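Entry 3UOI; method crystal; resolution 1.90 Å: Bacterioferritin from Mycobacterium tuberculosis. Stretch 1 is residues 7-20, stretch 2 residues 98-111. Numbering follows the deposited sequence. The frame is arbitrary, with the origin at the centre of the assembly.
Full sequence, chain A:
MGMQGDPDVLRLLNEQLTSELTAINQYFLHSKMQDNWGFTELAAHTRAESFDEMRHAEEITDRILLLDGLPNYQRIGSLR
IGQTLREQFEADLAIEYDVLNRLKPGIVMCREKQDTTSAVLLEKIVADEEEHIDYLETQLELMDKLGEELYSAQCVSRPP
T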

# COMPACT_ATOMS: atom_id res chain seq x y z
N PRO A 7 7.04 0.71 61.48
CA PRO A 7 6.50 2.02 61.78
C PRO A 7 7.42 3.20 61.55
O PRO A 7 6.88 4.19 61.21
CB PRO A 7 6.11 1.90 63.24
CG PRO A 7 5.85 0.54 63.42
CD PRO A 7 6.88 -0.18 62.62
N ASP A 8 8.72 3.10 61.78
CA ASP A 8 9.67 4.16 61.46
C ASP A 8 9.71 4.35 59.94
O ASP A 8 9.85 5.43 59.48
CB ASP A 8 11.10 3.88 61.95
CG ASP A 8 11.19 3.56 63.40
OD1 ASP A 8 10.28 3.81 64.14
OD2 ASP A 8 12.23 3.06 63.81
N VAL A 9 9.63 3.25 59.19
CA VAL A 9 9.62 3.34 57.76
C VAL A 9 8.40 4.08 57.26
O VAL A 9 8.50 4.85 56.37
CB VAL A 9 9.73 2.01 57.02
CG1 VAL A 9 9.70 2.25 55.53
CG2 VAL A 9 10.97 1.29 57.37
N LEU A 10 7.26 3.77 57.82
CA LEU A 10 6.03 4.41 57.43
C LEU A 10 6.03 5.90 57.72
O LEU A 10 5.67 6.67 56.90
CB LEU A 10 4.84 3.71 58.05
CG LEU A 10 4.39 2.40 57.39
CD1 LEU A 10 3.30 1.75 58.16
CD2 LEU A 10 3.98 2.59 55.92
N ARG A 11 6.53 6.32 58.85
CA ARG A 11 6.63 7.74 59.08
C ARG A 11 7.51 8.36 58.02
O ARG A 11 7.28 9.44 57.58
CB ARG A 11 7.26 8.01 60.44
CG ARG A 11 6.90 9.32 61.04
CD ARG A 11 6.97 9.31 62.54
NE ARG A 11 8.27 8.86 62.94
CZ ARG A 11 8.56 7.67 63.41
NH1 ARG A 11 7.62 6.75 63.61
NH2 ARG A 11 9.81 7.39 63.69
N LEU A 12 8.56 7.66 57.66
CA LEU A 12 9.53 8.18 56.73
C LEU A 12 8.88 8.39 55.37
O LEU A 12 9.09 9.37 54.73
CB LEU A 12 10.72 7.24 56.66
CG LEU A 12 11.63 7.39 55.48
CD1 LEU A 12 12.42 8.57 55.64
CD2 LEU A 12 12.47 6.24 55.41
N LEU A 13 8.10 7.41 54.99
CA LEU A 13 7.39 7.39 53.76
C LEU A 13 6.39 8.50 53.72
O LEU A 13 6.36 9.22 52.78
CB LEU A 13 6.74 6.01 53.55
CG LEU A 13 7.66 4.86 53.10
CD1 LEU A 13 7.02 3.50 52.97
CD2 LEU A 13 8.37 5.21 51.85
N ASN A 14 5.63 8.66 54.77
CA ASN A 14 4.64 9.71 54.85
C ASN A 14 5.25 11.10 54.85
O ASN A 14 4.69 12.00 54.37
CB ASN A 14 3.65 9.53 55.98
CG ASN A 14 2.45 8.81 55.57
OD1 ASN A 14 1.75 9.24 54.71
ND2 ASN A 14 2.19 7.71 56.20
N GLU A 15 6.42 11.18 55.43
CA GLU A 15 7.15 12.40 55.45
C GLU A 15 7.53 12.79 54.04
O GLU A 15 7.45 13.90 53.69
CB GLU A 15 8.43 12.22 56.26
CG GLU A 15 8.35 12.67 57.65
CD GLU A 15 9.68 12.58 58.32
OE1 GLU A 15 9.81 11.76 59.22
OE2 GLU A 15 10.58 13.34 57.94
N GLN A 16 8.01 11.82 53.29
CA GLN A 16 8.45 12.01 51.92
C GLN A 16 7.28 12.31 51.05
O GLN A 16 7.37 13.10 50.16
CB GLN A 16 9.34 10.89 51.43
CG GLN A 16 9.90 11.07 50.07
CD GLN A 16 10.81 12.27 49.90
OE1 GLN A 16 11.42 12.75 50.83
NE2 GLN A 16 10.85 12.77 48.71
N LEU A 17 6.17 11.65 51.33
CA LEU A 17 4.97 11.87 50.59
C LEU A 17 4.54 13.32 50.76
O LEU A 17 4.23 13.96 49.81
CB LEU A 17 3.87 10.94 51.07
CG LEU A 17 2.46 11.26 50.57
CD1 LEU A 17 2.44 11.39 49.06
CD2 LEU A 17 1.48 10.27 50.99
N THR A 18 4.56 13.82 51.97
CA THR A 18 4.17 15.18 52.26
C THR A 18 5.10 16.13 51.44
O THR A 18 4.68 17.08 50.82
CB THR A 18 4.19 15.47 53.79
OG1 THR A 18 3.02 14.98 54.42
CG2 THR A 18 4.34 16.93 54.11
N SER A 19 6.37 15.78 51.41
CA SER A 19 7.33 16.54 50.67
C SER A 19 6.97 16.59 49.16
O SER A 19 7.03 17.61 48.57
CB SER A 19 8.70 15.88 50.85
OG SER A 19 9.70 16.63 50.29
N GLU A 20 6.60 15.44 48.60
CA GLU A 20 6.24 15.35 47.20
C GLU A 20 5.02 16.20 46.89
O GLU A 20 4.96 16.86 45.85
CB GLU A 20 5.97 13.89 46.81
CG GLU A 20 7.16 12.97 46.99
CD GLU A 20 8.36 13.39 46.15
OE1 GLU A 20 9.40 12.70 46.22
OE2 GLU A 20 8.25 14.40 45.43
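Stretch 2 (98-111) DVLNRLKPGIVMCR

The contact is anchored by one arginine that reaches across from stretch 2 and closes on a glutamine. Arg102 gives two hydrogen bonds to the same acceptor: its NH2 lies 2.7 Å from Gln16 OE1, and its NE lies 2.8 Å from that same Gln16 OE1. The N-H...O angles, 142° and 141°, are nearly equal, so the carbonyl oxygen sits in the fork between the two nitrogens, near the plane of the guanidinium. Ser19 stands at the same edge, with its OG 2.8 Å from Arg102 NH2. The glutamine is itself held in place from within its own helix, since Gln16 NE2 donates to Glu20 OE1 at 2.9 Å; one end of the amide receives the arginine while the other is tied down one turn later.

Charge plays a looser part. Glu15 OE2 is 4.6 Å from Arg102 NE, too far for a salt bridge, although Glu15 OE2 does approach the aliphatic Arg102 CD at 3.5 Å. The backbone of Glu15, through its C atom, covers one face of the guanidinium. Arg102 thus behaves as a knob as well as a donor, its side chain lodged among Leu12, Glu15, Gln16 and Ser19, with chi3 in the p well on an otherwise t, t start.

Both stretches are helical, and they run in roughly opposite directions: the angle between their N-to-C axes is 150°, the signed crossing angle is -150°, and the axes approach to 9.9 Å. In the backbone register the CA of Val9 is nearest that of Cys110, Leu12 that of Gly106, and Gln16 that of Val99. The CA atoms of Val9 and Cys110 are 6.1 Å apart, against 7.4 Å for those of Gln16 and Val99. Stretch 2 is kinked at Pro105, whose nitrogen has no hydrogen to give to the preceding turn; the next bond, from Gly106 N to Arg102 O at 3.3 Å, is weak. Ile107 N bonds to Leu103 O at 3.1 Å, and from Met109 N onward, bonded to Pro105 O at 3.1 Å, the bonds run without a gap to Arg111.

The reciprocal knob is Leu12, which sits among Arg102, Gly106, Met109 and Cys110. Leu12 CD2 is 3.5 Å from Cys110 SG, 3.7 Å from Gly106 O and 3.8 Å from Met109 CE. Glycine makes the seat possible: an ideal CB on Gly106 would point toward stretch 1 and come within 2.9 Å of Leu12 CD1, a clash. Here a small residue on one helix is matched to a large one on the other.

Toward the start of stretch 1 the packing turns apolar and sulfur-rich. Val9 CG1 lies 3.9 Å from Cys110 SG, and Val9 CG2 lies 4.0 Å from Met109 SD, while Met109 CE folds over the backbone to within 3.6 Å of Asp8 O. At the other end Val99 CG2 fills in beside the polar cluster, 3.4 Å from Ser19 OG. In all, 541 Å² is buried, counting both sides.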

# COMPACT_ATOMS: atom_id res chain seq x y z
N ASP A 98 16.15 19.53 50.91
CA ASP A 98 15.45 19.00 52.04
C ASP A 98 15.21 17.53 51.82
O ASP A 98 15.39 16.80 52.70
CB ASP A 98 14.14 19.70 52.30
CG ASP A 98 14.28 20.91 53.13
OD1 ASP A 98 15.39 21.33 53.30
OD2 ASP A 98 13.30 21.46 53.57
N VAL A 99 14.85 17.11 50.63
CA VAL A 99 14.67 15.69 50.38
C VAL A 99 15.96 14.87 50.57
O VAL A 99 15.95 13.84 51.15
CB VAL A 99 14.07 15.41 48.98
CG1 VAL A 99 14.27 13.98 48.59
CG2 VAL A 99 12.65 15.69 49.00
N LEU A 100 17.06 15.39 50.08
CA LEU A 100 18.28 14.68 50.23
C LEU A 100 18.62 14.55 51.71
O LEU A 100 18.93 13.52 52.16
CB LEU A 100 19.38 15.33 49.45
CG LEU A 100 19.27 15.33 47.93
CD1 LEU A 100 20.49 16.00 47.40
CD2 LEU A 100 19.16 13.97 47.41
N ASN A 101 18.44 15.60 52.46
CA ASN A 101 18.71 15.58 53.86
C ASN A 101 17.87 14.51 54.58
O ASN A 101 18.37 13.85 55.42
CB ASN A 101 18.51 16.95 54.45
CG ASN A 101 19.56 17.99 53.98
OD1 ASN A 101 19.46 19.14 54.34
ND2 ASN A 101 20.53 17.59 53.20
N ARG A 102 16.60 14.40 54.27
CA ARG A 102 15.77 13.34 54.81
C ARG A 102 16.02 11.91 54.30
O ARG A 102 16.01 11.01 55.04
CB ARG A 102 14.27 13.72 54.74
CG ARG A 102 13.34 12.56 54.92
CD ARG A 102 11.88 12.91 54.77
NE ARG A 102 11.59 13.49 53.49
CZ ARG A 102 11.60 14.78 53.22
NH1 ARG A 102 11.85 15.65 54.16
NH2 ARG A 102 11.36 15.19 52.04
N LEU A 103 16.17 11.74 53.02
CA LEU A 103 16.44 10.47 52.37
C LEU A 103 17.81 9.78 52.60
O LEU A 103 17.89 8.59 52.55
CB LEU A 103 16.09 10.51 50.90
CG LEU A 103 14.63 10.86 50.69
CD1 LEU A 103 14.22 10.55 49.35
CD2 LEU A 103 13.78 10.19 51.68
N LYS A 104 18.87 10.56 52.76
CA LYS A 104 20.16 9.93 52.88
C LYS A 104 20.20 9.05 54.12
O LYS A 104 20.43 7.91 54.04
CB LYS A 104 21.26 10.93 52.93
CG LYS A 104 21.68 11.59 51.65
CD LYS A 104 22.35 12.85 52.05
CE LYS A 104 23.28 13.38 51.04
NZ LYS A 104 24.43 14.00 51.72
N PRO A 105 19.86 9.60 55.26
CA PRO A 105 19.73 8.81 56.49
C PRO A 105 18.60 7.78 56.42
O PRO A 105 18.75 6.68 56.82
CB PRO A 105 19.48 9.87 57.53
CG PRO A 105 19.29 11.10 56.79
CD PRO A 105 19.94 11.02 55.57
N GLY A 106 17.49 8.15 55.84
CA GLY A 106 16.32 7.30 55.73
C GLY A 106 16.46 5.97 55.02
O GLY A 106 15.90 4.99 55.44
N ILE A 107 17.19 5.95 53.93
CA ILE A 107 17.48 4.73 53.21
C ILE A 107 18.31 3.76 54.11
O ILE A 107 18.06 2.59 54.20
CB ILE A 107 18.24 5.04 51.90
CG1 ILE A 107 17.37 5.86 50.92
CG2 ILE A 107 18.74 3.84 51.30
CD1 ILE A 107 18.11 6.70 49.94
N VAL A 108 19.29 4.29 54.79
CA VAL A 108 20.05 3.45 55.65
C VAL A 108 19.13 2.88 56.70
O VAL A 108 19.17 1.72 56.97
CB VAL A 108 21.20 4.15 56.30
CG1 VAL A 108 21.77 3.29 57.37
CG2 VAL A 108 22.21 4.43 55.29
N MET A 109 18.25 3.70 57.24
CA MET A 109 17.36 3.16 58.24
C MET A 109 16.47 2.06 57.67
O MET A 109 16.35 1.03 58.24
CB MET A 109 16.52 4.23 58.87
CG MET A 109 15.55 3.68 59.85
SD MET A 109 13.98 3.19 59.21
CE MET A 109 13.35 4.74 58.76
N CYS A 110 15.93 2.27 56.48
CA CYS A 110 15.09 1.29 55.85
C CYS A 110 15.80 -0.02 55.68
O CYS A 110 15.22 -1.01 55.93
CB CYS A 110 14.63 1.76 54.49
SG CYS A 110 13.42 2.95 54.55
N ARG A 111 17.06 0.01 55.26
CA ARG A 111 17.85 -1.21 55.10
C ARG A 111 18.17 -1.91 56.45
O ARG A 111 18.16 -3.08 56.57
CB ARG A 111 19.04 -1.00 54.20
CG ARG A 111 18.66 -0.71 52.81
CD ARG A 111 19.83 -0.49 51.90
NE ARG A 111 19.42 -0.47 50.52
CZ ARG A 111 19.30 -1.54 49.76
NH1 ARG A 111 19.60 -2.72 50.22
NH2 ARG A 111 18.90 -1.43 48.54